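Dihydroorotase (PDB 6L0G) catalyses the reversible, zinc-dependent cyclisation of N-carbamoyl-L-aspartate to dihydroorotate, the third step of de novo pyrimidine biosynthesis. Local coordinates at residues 151-156 with 230-235; 20-25 with 344-349. All coordinates share one frame; numbering follows the deposited sequence.

Contact 1: 151-156 with 230-235; sequences IHVLNA and KPVAKL
Two loops of the metallo-dependent hydrolase barrel, one following strand 133-136 and the other leading into helix 236-246, meet where V153 and L154 touch V232 and K234. No direct hydrogen bond joins them; water and apolar packing do the work. Two waters lie within hydrogen-bonding distance of V153 O: one, 2.7 Å from V153 O, also takes the backbone N-H of V232, and the other is held by K234 NZ at 3.1 Å. K234 runs extended as far as CE, which lies 3.3 Å from L154 O and also against V153 O; the bend at the last torsion (chi4 72°) then turns NZ back to V232 O, 3.0 Å away, in the carbonyl plane and on a lone pair. T182 OG1 is a further partner of this ammonium. Both loops belong to the TIM-barrel-type fold of class II dihydroorotases, and K230, whose NZ bonds to V104 O, extends the second loop toward the bound hydroxybutanedioic acid and the zinc site. V232 CG1 meets V153 CB at 4.1 Å, while V232 CG2 touches V153 O at 3.5 Å and, more loosely, L154 CD1. Beyond V153 and L154 comes the second subunit, where D219 of that chain accepts the backbone N-H of V153 and L154 of that chain packs on L154.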
loop_
_atom_site.group_PDB
_atom_site.type_symbol
_atom_site.label_atom_id
_atom_site.label_comp_id
_atom_site.label_asym_id
_atom_site.label_seq_id
_atom_site.Cartn_x
_atom_site.Cartn_y
_atom_site.Cartn_z
ATOM N N ILE A 151 -12.974 7.136 6.324
ATOM C CA ILE A 151 -12.236 6.079 7.005
ATOM C C ILE A 151 -11.484 5.294 5.939
ATOM O O ILE A 151 -12.074 4.924 4.920
ATOM C CB ILE A 151 -13.166 5.132 7.792
ATOM C CG1 ILE A 151 -14.018 5.893 8.814
ATOM C CG2 ILE A 151 -12.346 4.039 8.486
ATOM C CD1 ILE A 151 -13.225 6.740 9.739
ATOM N N HIS A 152 -10.181 5.065 6.155
ATOM C CA HIS A 152 -9.355 4.330 5.199
ATOM C C HIS A 152 -8.350 3.464 5.965
ATOM O O HIS A 152 -8.264 3.507 7.195
ATOM C CB HIS A 152 -8.678 5.296 4.214
ATOM C CG HIS A 152 -8.089 6.500 4.874
ATOM N ND1 HIS A 152 -6.954 6.435 5.647
ATOM C CD2 HIS A 152 -8.489 7.795 4.897
ATOM C CE1 HIS A 152 -6.675 7.638 6.117
ATOM N NE2 HIS A 152 -7.591 8.481 5.673
ATOM N N VAL A 153 -7.564 2.673 5.230
ATOM C CA VAL A 153 -6.690 1.706 5.884
ATOM C C VAL A 153 -5.694 2.377 6.827
ATOM O O VAL A 153 -5.203 1.728 7.743
ATOM C CB VAL A 153 -5.978 0.826 4.826
ATOM C CG1 VAL A 153 -7.002 -0.017 4.083
ATOM C CG2 VAL A 153 -5.178 1.685 3.846
ATOM N N LEU A 154 -5.401 3.671 6.649
ATOM C CA LEU A 154 -4.431 4.336 7.522
ATOM C C LEU A 154 -5.021 4.865 8.824
ATOM O O LEU A 154 -4.318 4.898 9.843
ATOM C CB LEU A 154 -3.773 5.504 6.802
ATOM C CG LEU A 154 -2.327 5.275 6.433
ATOM C CD1 LEU A 154 -2.215 4.039 5.585
ATOM C CD2 LEU A 154 -1.891 6.494 5.669
ATOM N N ASN A 155 -6.268 5.323 8.828
ATOM C CA ASN A 155 -6.838 5.828 10.076
ATOM C C ASN A 155 -7.921 4.925 10.665
ATOM O O ASN A 155 -8.518 5.290 11.685
ATOM C CB ASN A 155 -7.371 7.250 9.873
ATOM C CG ASN A 155 -8.603 7.306 8.990
ATOM O OD1 ASN A 155 -9.054 6.297 8.428
ATOM N ND2 ASN A 155 -9.148 8.504 8.844
ATOM N N ALA A 156 -8.186 3.760 10.052
ATOM C CA ALA A 156 -9.286 2.903 10.494
ATOM C C ALA A 156 -9.060 2.370 11.902
ATOM O O ALA A 156 -10.033 2.132 12.617
ATOM C CB ALA A 156 -9.496 1.750 9.513
ATOM N N LYS A 230 -3.672 -6.939 7.503
ATOM C CA LYS A 230 -4.517 -6.012 8.237
ATOM C C LYS A 230 -4.276 -6.144 9.743
ATOM O O LYS A 230 -4.083 -7.260 10.233
ATOM C CB LYS A 230 -6.000 -6.264 7.932
ATOM C CG LYS A 230 -6.399 -6.011 6.472
ATOM C CD LYS A 230 -6.018 -4.612 6.032
ATOM C CE LYS A 230 -7.047 -3.624 6.533
ATOM N NZ LYS A 230 -8.312 -3.705 5.704
ATOM N N PRO A 231 -4.245 -5.030 10.507
ATOM C CA PRO A 231 -4.162 -3.652 9.999
ATOM C C PRO A 231 -2.834 -3.425 9.264
ATOM O O PRO A 231 -1.840 -4.098 9.581
ATOM C CB PRO A 231 -4.252 -2.785 11.275
ATOM C CG PRO A 231 -4.604 -3.767 12.420
ATOM C CD PRO A 231 -4.015 -5.070 11.961
ATOM N N VAL A 232 -2.829 -2.540 8.262
ATOM C CA VAL A 232 -1.626 -2.319 7.459
ATOM C C VAL A 232 -0.520 -1.719 8.318
ATOM O O VAL A 232 -0.776 -0.953 9.254
ATOM C CB VAL A 232 -1.940 -1.408 6.258
ATOM C CG1 VAL A 232 -3.055 -2.017 5.400
ATOM C CG2 VAL A 232 -2.299 -0.004 6.730
ATOM N N ALA A 233 0.728 -2.085 8.016
ATOM C CA ALA A 233 1.856 -1.378 8.620
ATOM C C ALA A 233 1.842 0.092 8.191
ATOM O O ALA A 233 1.559 0.414 7.033
ATOM C CB ALA A 233 3.177 -2.042 8.231
ATOM N N LYS A 234 2.113 0.992 9.124
ATOM C CA LYS A 234 1.857 2.419 8.926
ATOM C C LYS A 234 3.183 3.167 8.833
ATOM O O LYS A 234 4.050 2.735 8.070
ATOM C CB LYS A 234 0.894 2.901 9.998
ATOM C CG LYS A 234 -0.505 2.288 9.793
ATOM C CD LYS A 234 -1.439 2.548 10.952
ATOM C CE LYS A 234 -2.843 2.029 10.635
ATOM N NZ LYS A 234 -2.938 0.537 10.651
ATOM N N LEU A 235 3.363 4.269 9.511
ATOM C CA LEU A 235 4.506 5.129 9.251
ATOM C C LEU A 235 5.662 4.811 10.196
ATOM O O LEU A 235 5.469 4.154 11.229
ATOM C CB LEU A 235 4.088 6.587 9.389
ATOM C CG LEU A 235 2.817 6.940 8.622
ATOM C CD1 LEU A 235 2.433 8.400 8.872
ATOM C CD2 LEU A 235 2.996 6.683 7.131
HETATM O O HOH W 1 -5.261 -1.001 7.986
HETATM O O HOH W 2 -6.004 0.831 10.343
#

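Contact 2: 20-25 with 344-349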
loop_
_atom_site.group_PDB
_atom_site.type_symbol
_atom_site.label_atom_id
_atom_site.label_comp_id
_atom_site.label_asym_id
_atom_site.label_seq_id
_atom_site.Cartn_x
_atom_site.Cartn_y
_atom_site.Cartn_z
ATOM N N GLY A 20 -7.680 -28.388 7.003
ATOM C CA GLY A 20 -7.226 -29.252 5.925
ATOM C C GLY A 20 -5.716 -29.339 5.833
ATOM O O GLY A 20 -4.998 -29.354 6.842
ATOM N N ALA A 21 -5.221 -29.378 4.593
ATOM C CA ALA A 21 -3.788 -29.564 4.381
ATOM C C ALA A 21 -2.985 -28.395 4.936
ATOM O O ALA A 21 -1.886 -28.593 5.467
ATOM C CB ALA A 21 -3.495 -29.749 2.889
ATOM N N MET A 22 -3.517 -27.166 4.826
ATOM C CA MET A 22 -2.826 -26.004 5.383
ATOM C C MET A 22 -2.601 -26.174 6.879
ATOM O O MET A 22 -1.508 -25.901 7.396
ATOM C CB MET A 22 -3.622 -24.724 5.115
ATOM C CG MET A 22 -2.934 -23.496 5.702
ATOM S SD MET A 22 -1.608 -23.066 4.576
ATOM C CE MET A 22 -0.160 -23.671 5.339
ATOM N N CYS A 23 -3.645 -26.616 7.585
ATOM C CA CYS A 23 -3.556 -26.850 9.025
ATOM C C CYS A 23 -2.517 -27.918 9.353
ATOM O O CYS A 23 -1.710 -27.753 10.273
ATOM C CB CYS A 23 -4.935 -27.244 9.557
ATOM S SG CYS A 23 -5.074 -27.305 11.356
ATOM N N GLU A 24 -2.488 -28.995 8.569
ATOM C CA GLU A 24 -1.483 -30.033 8.776
ATOM C C GLU A 24 -0.064 -29.489 8.606
ATOM O O GLU A 24 0.863 -29.928 9.301
ATOM C CB GLU A 24 -1.757 -31.193 7.827
ATOM C CG GLU A 24 -3.020 -31.935 8.216
ATOM C CD GLU A 24 -3.397 -33.025 7.238
ATOM O OE1 GLU A 24 -2.628 -33.267 6.283
ATOM O OE2 GLU A 24 -4.468 -33.637 7.435
ATOM N N LEU A 25 0.132 -28.533 7.690
ATOM C CA LEU A 25 1.446 -27.910 7.534
ATOM C C LEU A 25 1.772 -26.994 8.707
ATOM O O LEU A 25 2.886 -27.025 9.240
ATOM C CB LEU A 25 1.513 -27.138 6.210
ATOM C CG LEU A 25 2.728 -26.266 5.881
ATOM C CD1 LEU A 25 4.025 -27.071 5.898
ATOM C CD2 LEU A 25 2.567 -25.608 4.518
ATOM N N ILE A 344 0.736 -26.933 -1.268
ATOM C CA ILE A 344 0.766 -25.711 -0.464
ATOM C C ILE A 344 2.188 -25.189 -0.443
ATOM O O ILE A 344 3.107 -25.881 -0.000
ATOM C CB ILE A 344 0.234 -25.933 0.954
ATOM C CG1 ILE A 344 -1.192 -26.444 0.922
ATOM C CG2 ILE A 344 0.287 -24.649 1.746
ATOM C CD1 ILE A 344 -2.110 -25.605 0.108
ATOM N N SER A 345 2.354 -23.953 -0.899
ATOM C CA SER A 345 3.573 -23.184 -0.718
ATOM C C SER A 345 3.205 -21.871 -0.041
ATOM O O SER A 345 2.288 -21.162 -0.481
ATOM C CB SER A 345 4.271 -22.942 -2.046
ATOM O OG SER A 345 4.443 -24.185 -2.717
ATOM N N ILE A 346 3.964 -21.553 0.999
ATOM C CA ILE A 346 3.852 -20.372 1.845
ATOM C C ILE A 346 5.111 -19.561 1.629
ATOM O O ILE A 346 6.196 -20.140 1.704
ATOM C CB ILE A 346 3.867 -20.753 3.349
ATOM C CG1 ILE A 346 2.801 -21.682 3.964
ATOM C CG2 ILE A 346 3.647 -19.485 4.110
ATOM C CD1 ILE A 346 1.614 -20.832 4.629
ATOM N N ILE A 347 5.009 -18.238 1.514
ATOM C CA ILE A 347 6.177 -17.364 1.597
ATOM C C ILE A 347 6.293 -16.894 3.044
ATOM O O ILE A 347 5.397 -16.185 3.518
ATOM C CB ILE A 347 6.099 -16.176 0.629
ATOM C CG1 ILE A 347 5.730 -16.665 -0.781
ATOM C CG2 ILE A 347 7.416 -15.435 0.603
ATOM C CD1 ILE A 347 6.657 -17.742 -1.325
ATOM N N PRO A 348 7.341 -17.267 3.773
ATOM C CA PRO A 348 7.455 -16.835 5.168
ATOM C C PRO A 348 7.896 -15.387 5.286
ATOM O O PRO A 348 8.564 -14.843 4.402
ATOM C CB PRO A 348 8.521 -17.775 5.736
ATOM C CG PRO A 348 9.402 -18.053 4.541
ATOM C CD PRO A 348 8.462 -18.140 3.373
ATOM N N PHE A 349 7.523 -14.768 6.413
ATOM C CA PHE A 349 7.963 -13.414 6.729
ATOM C C PHE A 349 9.481 -13.312 6.631
ATOM O O PHE A 349 10.203 -14.212 7.068
ATOM C CB PHE A 349 7.510 -13.029 8.138
ATOM C CG PHE A 349 7.906 -11.635 8.546
ATOM C CD1 PHE A 349 7.688 -10.563 7.698
ATOM C CD2 PHE A 349 8.478 -11.396 9.784
ATOM C CE1 PHE A 349 8.041 -9.287 8.057
ATOM C CE2 PHE A 349 8.839 -10.112 10.162
ATOM C CZ PHE A 349 8.620 -9.055 9.297
#
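M22 and L25, one turn apart on helix 20-32, pack against I344 and I346 through carbon and sulfur alone. The thioether of M22 leaves the helix with CG anti to the backbone N (chi1 179°) and then bends at chi2 and chi3, which carries CE to I346 CD1; their 3.4 Å approach is unusually short and doubtful in detail. SD lies 3.8 Å from I344 CG2, and the M22 side chain crosses that of I344 at about a right angle. L25 also sends its CG anti to the backbone N, and its CD2 branch reaches I344 CG2 at 3.7 Å and I346 CG1 at 4.0 Å; the L25 and I346 side chains run antiparallel alongside one another. The CG2 methyl of I344 thus touches both M22 and L25, and A21 CB adds a looser contact with I344 CG1. Replacing M22 with alanine would probably open a gap beside I344 CG2 and I346. The contact joins the helix after barrel strand 5-15 to a small antiparallel sheet late in the chain, strands 338-339 and 345-346; I338 packs on both L25 and I346, while C23 and E24 touch helix 51-64.

How the contacts relate
The centres of contacts 1 and 2 lie 26 Å apart, and although their nearest atoms come within about 9 Å, they do not touch. Along the chain, segment 20-25 comes first, then 151-156 and 230-235, and finally 344-349. They share no helix or strand. Contact 1 lies among loops close to the zinc site, where the K230 side chain lies about 4 Å from the bound hydroxybutanedioic acid; contact 2 is more distant packing, its M22 side chain about 14 Å from a zinc ion. Contact 1 thus joins ligand-site loops next to the subunit interface, while contact 2 ties the chain's early helix to its C-terminal region.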